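PDB 3S4L: CRISPR-associated endonuclease Cas3-HD from Methanocaldococcus jannaschii, which cleaves single-stranded DNA in a magnesium-dependent reaction, and single-stranded RNA without added cations, as the HD nuclease of CRISPR interference against invading genetic elements. Local coordinates for residues D56-I61 / K110-I115; T119-H124 / R186-M191. All coordinates share one frame; numbering follows the deposited sequence.

Contact 1. Residues D56-I61 / K110-I115; sequences DEFMKI and KNLAFI
One face of the Phe58 ring carries the CD1 methyl of Leu112, a CH-pi contact in which the methyl carbon sits 3.8 Å from the ring centroid and 25° off the ring normal. The methyl is displaced toward the rim on the CE1 side: Leu112 CD1 comes within 3.4 Å of Phe58 CE1 and lies 3.7 Å from both Phe58 CD1 and Phe58 CZ. Behind it the branch carbon follows, Leu112 CG standing 3.7 Å from Phe58 CE1, while the second methyl, Leu112 CD2, reaches only the near rim at Phe58 CD1. Ile115, one turn further along its helix, makes a peripheral, oblique approach, with its CG2 methyl 4.4 Å from Phe58 CZ, although the exact position of this methyl is uncertain.

This is helix-to-helix packing in the all-helical HD domain of the Cas3 nuclease, joining helix 52-65, which runs toward the metal ligand Asp67, to the first turns of helix 110-121, which leads to the ligands His123 and His124. The backbones stay well separated, the nearest CA atoms being those of Phe58 and Leu112 at 9.0 Å, and the Phe58 and Leu112 side chains span the gap. Phe58 holds CG anti to its own N (chi1 167°), which carries the ring out from its helix toward Leu112. Leu112 extends with the same choice of first torsion, and the two side chains pass alongside each other in opposite directions. All three touching residues are buried, and the contact is wholly apolar. Leu103 of helix 91-107 and Leu211 of helix 204-215 also pack against Phe58, while Ile48 and Leu50 of a loop cover Leu112.

Contact 2. Residues T119-H124 / R186-M191; sequences TVMLHH and RFVIEM. With CA (calcium ion), chain C.
Met121 and Val188 mark the closest approach of the two backbones, with CA atoms 8.8 Å apart. Residues 119-121 form the C-terminal end of helix 110-121, and Leu122 is the first to leave helical angles, whereas 186-191 is helical throughout. Across this gap Met121 does the reaching. Its chain runs extended through the first two torsions (chi1 -160°) and bends only at the thioether, which brings the terminal methyl to helix 181-197. There Met121 CE lies 3.8 Å from Val188 CG1 and meets the side chain of Met191, although the modelled separation of the two methionine methyls is too short to be reliable. Met191, bent at its second and third torsions, rests CG over one face of the Phe187 ring, toward the rim.

Beyond Met121 the chain turns into the His-His pair of the metal site. His123 NE2 binds the calcium ion at 2.4 Å and His124 NE2 at 2.3 Å; two waters, Asp67 and His91 also coordinate it, and these four residues are the ones assigned as ligands of the catalytic magnesium. The other ring nitrogen, His123 ND1, donates to Val120 O in the carbonyl plane, on a lone pair, at a modelled distance of 2.5 Å that is unusually short. The bond is bent (145° at the hydrogen) and its acceptor is tilted 22° from the imidazole plane, but it would help orient this ligand relative to the end of the helix.

Helix 91-107 packs on Met121 through Ala96 and on Val120 through Ser95 and Thr99, helix 204-215 packs on Thr119, and helix 142-149 covers Val188 with Val145 and Leu149.

Helix 110-121 is shared: its first turns pack on helix 52-65 in contact 1, and its last turn meets helix 181-197 in contact 2. The two centres are 14 Å apart, and the contacts touch where Phe114 CD2 lies 3.4 Å from Met191 SD. Contact 1 lies away from the metal ligands, the Phe58 side chain being about 12 Å from that of His123, whereas residues 119-124 of contact 2 include two of the calcium ligands. The Met121 side chain itself stays about 10 Å from that of His91. Helices 91-107 and 204-215 pack against residues of both contacts, connecting them within one helical core.

Contact 1. Residues D56-I61 / K110-I115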
# COMPACT_ATOMS: atom_id res chain seq x y z
N ASP A 56 -0.07 -11.87 -10.72
CA ASP A 56 1.27 -11.32 -10.81
C ASP A 56 1.22 -9.80 -10.88
O ASP A 56 1.88 -9.09 -10.11
CB ASP A 56 1.97 -11.93 -12.05
CG ASP A 56 3.47 -11.61 -12.11
OD1 ASP A 56 4.01 -11.08 -11.13
OD2 ASP A 56 4.11 -11.92 -13.14
N GLU A 57 0.43 -9.28 -11.83
CA GLU A 57 0.23 -7.84 -11.96
C GLU A 57 -0.25 -7.25 -10.64
O GLU A 57 0.22 -6.19 -10.24
CB GLU A 57 -0.81 -7.54 -13.04
CG GLU A 57 -0.44 -8.04 -14.41
CD GLU A 57 -1.62 -8.04 -15.36
OE1 GLU A 57 -2.50 -7.16 -15.21
OE2 GLU A 57 -1.68 -8.94 -16.24
N PHE A 58 -1.20 -7.92 -10.01
CA PHE A 58 -1.76 -7.46 -8.74
C PHE A 58 -0.66 -7.34 -7.70
O PHE A 58 -0.54 -6.31 -7.03
CB PHE A 58 -2.90 -8.41 -8.30
CG PHE A 58 -3.35 -8.22 -6.87
CD1 PHE A 58 -4.20 -7.18 -6.52
CD2 PHE A 58 -2.95 -9.10 -5.88
CE1 PHE A 58 -4.64 -7.01 -5.21
CE2 PHE A 58 -3.37 -8.94 -4.55
CZ PHE A 58 -4.23 -7.89 -4.21
N MET A 59 0.18 -8.37 -7.59
CA MET A 59 1.28 -8.35 -6.62
C MET A 59 2.29 -7.24 -6.91
O MET A 59 2.77 -6.59 -5.98
CB MET A 59 1.99 -9.71 -6.57
CG MET A 59 1.14 -10.78 -5.89
SD MET A 59 0.63 -10.27 -4.22
CE MET A 59 2.24 -10.02 -3.49
N LYS A 60 2.61 -7.04 -8.19
CA LYS A 60 3.53 -5.97 -8.59
C LYS A 60 3.03 -4.60 -8.16
O LYS A 60 3.81 -3.69 -7.89
CB LYS A 60 3.72 -5.96 -10.10
CG LYS A 60 4.59 -7.06 -10.69
CD LYS A 60 4.73 -6.85 -12.19
CE LYS A 60 4.90 -8.14 -12.95
NZ LYS A 60 4.76 -7.91 -14.41
N ILE A 61 1.72 -4.43 -8.13
CA ILE A 61 1.19 -3.13 -7.74
C ILE A 61 1.34 -2.91 -6.24
O ILE A 61 1.74 -1.83 -5.81
CB ILE A 61 -0.27 -2.94 -8.20
CG1 ILE A 61 -0.30 -2.87 -9.71
CG2 ILE A 61 -0.83 -1.66 -7.61
CD1 ILE A 61 -1.69 -2.94 -10.30
N LYS A 110 -14.09 -4.17 -6.61
CA LYS A 110 -14.03 -3.52 -5.30
C LYS A 110 -13.45 -4.40 -4.18
O LYS A 110 -12.72 -3.91 -3.32
CB LYS A 110 -15.40 -2.98 -4.87
CG LYS A 110 -15.83 -1.67 -5.53
CD LYS A 110 -17.17 -1.12 -4.97
CE LYS A 110 -18.38 -1.59 -5.79
NZ LYS A 110 -19.55 -0.64 -5.77
N ASN A 111 -13.77 -5.69 -4.17
CA ASN A 111 -13.23 -6.57 -3.13
C ASN A 111 -11.70 -6.75 -3.26
O ASN A 111 -10.98 -6.72 -2.26
CB ASN A 111 -13.96 -7.92 -3.08
CG ASN A 111 -15.40 -7.78 -2.58
OD1 ASN A 111 -15.88 -6.68 -2.33
ND2 ASN A 111 -16.09 -8.92 -2.45
N LEU A 112 -11.22 -6.93 -4.49
CA LEU A 112 -9.78 -7.07 -4.72
C LEU A 112 -9.03 -5.80 -4.29
O LEU A 112 -8.03 -5.87 -3.57
CB LEU A 112 -9.50 -7.39 -6.20
CG LEU A 112 -8.05 -7.63 -6.62
CD1 LEU A 112 -7.44 -8.83 -5.87
CD2 LEU A 112 -7.97 -7.84 -8.12
N ALA A 113 -9.54 -4.64 -4.71
CA ALA A 113 -8.94 -3.36 -4.34
C ALA A 113 -8.95 -3.16 -2.81
O ALA A 113 -7.97 -2.70 -2.21
CB ALA A 113 -9.68 -2.23 -5.03
N PHE A 114 -10.07 -3.51 -2.18
CA PHE A 114 -10.13 -3.43 -0.73
C PHE A 114 -9.06 -4.33 -0.11
O PHE A 114 -8.29 -3.89 0.74
CB PHE A 114 -11.51 -3.83 -0.20
CG PHE A 114 -11.58 -3.92 1.31
CD1 PHE A 114 -11.46 -5.15 1.95
CD2 PHE A 114 -11.75 -2.78 2.08
CE1 PHE A 114 -11.52 -5.23 3.35
CE2 PHE A 114 -11.80 -2.86 3.47
CZ PHE A 114 -11.69 -4.09 4.10
N ILE A 115 -9.01 -5.59 -0.54
CA ILE A 115 -8.09 -6.51 0.10
C ILE A 115 -6.63 -6.12 -0.15
O ILE A 115 -5.77 -6.33 0.70
CB ILE A 115 -8.28 -7.94 -0.37
CG1 ILE A 115 -7.32 -8.83 0.38
CG2 ILE A 115 -7.88 -8.08 -1.82
CD1 ILE A 115 -7.07 -10.10 -0.33

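Contact 2. Residues T119-H124 / R186-M191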
# COMPACT_ATOMS: atom_id res chain seq x y z
N THR A 119 -3.99 -4.90 2.80
CA THR A 119 -2.70 -5.54 2.94
C THR A 119 -1.64 -4.46 3.08
O THR A 119 -0.74 -4.54 3.93
CB THR A 119 -2.39 -6.40 1.71
OG1 THR A 119 -3.37 -7.44 1.60
CG2 THR A 119 -1.01 -7.02 1.82
N VAL A 120 -1.76 -3.44 2.23
CA VAL A 120 -0.86 -2.31 2.23
C VAL A 120 -0.96 -1.50 3.54
O VAL A 120 0.04 -1.02 4.07
CB VAL A 120 -1.12 -1.41 1.03
CG1 VAL A 120 -0.59 -0.00 1.30
CG2 VAL A 120 -0.50 -2.01 -0.24
N MET A 121 -2.18 -1.36 4.06
CA MET A 121 -2.43 -0.62 5.29
C MET A 121 -1.82 -1.38 6.46
O MET A 121 -1.54 -0.82 7.52
CB MET A 121 -3.93 -0.44 5.49
CG MET A 121 -4.32 0.71 6.44
SD MET A 121 -6.05 0.63 6.96
CE MET A 121 -6.86 1.43 5.59
N LEU A 122 -1.61 -2.66 6.27
CA LEU A 122 -1.14 -3.51 7.35
C LEU A 122 0.24 -4.08 7.04
O LEU A 122 0.66 -5.04 7.67
CB LEU A 122 -2.14 -4.66 7.59
CG LEU A 122 -3.36 -4.45 8.50
CD1 LEU A 122 -4.01 -3.09 8.33
CD2 LEU A 122 -4.39 -5.56 8.31
N HIS A 123 0.97 -3.50 6.08
CA HIS A 123 2.23 -4.13 5.67
C HIS A 123 3.33 -3.98 6.71
O HIS A 123 4.43 -4.51 6.52
CB HIS A 123 2.70 -3.68 4.27
CG HIS A 123 3.27 -2.30 4.23
ND1 HIS A 123 2.53 -1.20 3.83
CD2 HIS A 123 4.51 -1.83 4.50
CE1 HIS A 123 3.29 -0.12 3.86
NE2 HIS A 123 4.49 -0.47 4.27
N HIS A 124 3.05 -3.28 7.80
CA HIS A 124 4.05 -3.25 8.86
C HIS A 124 3.87 -4.22 10.02
O HIS A 124 4.87 -4.65 10.60
CB HIS A 124 4.41 -1.83 9.30
CG HIS A 124 5.46 -1.23 8.44
ND1 HIS A 124 6.79 -1.56 8.57
CD2 HIS A 124 5.38 -0.43 7.35
CE1 HIS A 124 7.49 -0.95 7.63
NE2 HIS A 124 6.66 -0.25 6.89
N ARG A 186 -11.16 10.05 5.61
CA ARG A 186 -12.47 9.45 5.39
C ARG A 186 -12.30 8.04 4.85
O ARG A 186 -12.95 7.10 5.32
CB ARG A 186 -13.28 10.29 4.40
CG ARG A 186 -14.50 10.94 4.98
CD ARG A 186 -15.26 11.75 3.92
NE ARG A 186 -14.44 12.84 3.39
CZ ARG A 186 -14.31 14.03 3.96
NH1 ARG A 186 -14.95 14.29 5.10
NH2 ARG A 186 -13.54 14.95 3.40
N PHE A 187 -11.44 7.90 3.84
CA PHE A 187 -11.18 6.57 3.28
C PHE A 187 -10.67 5.60 4.32
O PHE A 187 -11.18 4.49 4.45
CB PHE A 187 -10.19 6.61 2.11
CG PHE A 187 -9.83 5.24 1.63
CD1 PHE A 187 -10.70 4.52 0.82
CD2 PHE A 187 -8.65 4.64 2.02
CE1 PHE A 187 -10.37 3.24 0.41
CE2 PHE A 187 -8.33 3.38 1.61
CZ PHE A 187 -9.19 2.68 0.80
N VAL A 188 -9.63 5.99 5.05
CA VAL A 188 -9.04 5.09 6.03
C VAL A 188 -10.00 4.70 7.17
O VAL A 188 -10.08 3.53 7.55
CB VAL A 188 -7.73 5.65 6.62
CG1 VAL A 188 -7.14 4.65 7.59
CG2 VAL A 188 -6.74 5.98 5.48
N ILE A 189 -10.75 5.67 7.70
CA ILE A 189 -11.77 5.34 8.68
C ILE A 189 -12.72 4.30 8.11
O ILE A 189 -12.97 3.27 8.74
CB ILE A 189 -12.56 6.61 9.10
CG1 ILE A 189 -11.69 7.53 9.94
CG2 ILE A 189 -13.84 6.23 9.87
CD1 ILE A 189 -12.31 8.87 10.23
N GLU A 190 -13.24 4.57 6.92
CA GLU A 190 -14.16 3.66 6.25
C GLU A 190 -13.53 2.28 6.06
O GLU A 190 -14.22 1.26 6.11
CB GLU A 190 -14.59 4.23 4.89
CG GLU A 190 -15.91 3.70 4.37
CD GLU A 190 -16.25 4.21 2.97
OE1 GLU A 190 -17.39 3.94 2.50
OE2 GLU A 190 -15.39 4.86 2.34
N MET A 191 -12.22 2.25 5.87
CA MET A 191 -11.51 0.99 5.72
C MET A 191 -11.40 0.24 7.03
O MET A 191 -11.73 -0.94 7.11
CB MET A 191 -10.11 1.24 5.17
CG MET A 191 -10.07 1.38 3.67
SD MET A 191 -9.70 -0.18 2.87
CE MET A 191 -7.93 -0.27 3.23
CA CA C . 6.53 0.64 4.75
O HOH W 1 9.26 1.29 5.04
O HOH W 2 7.84 -0.89 3.61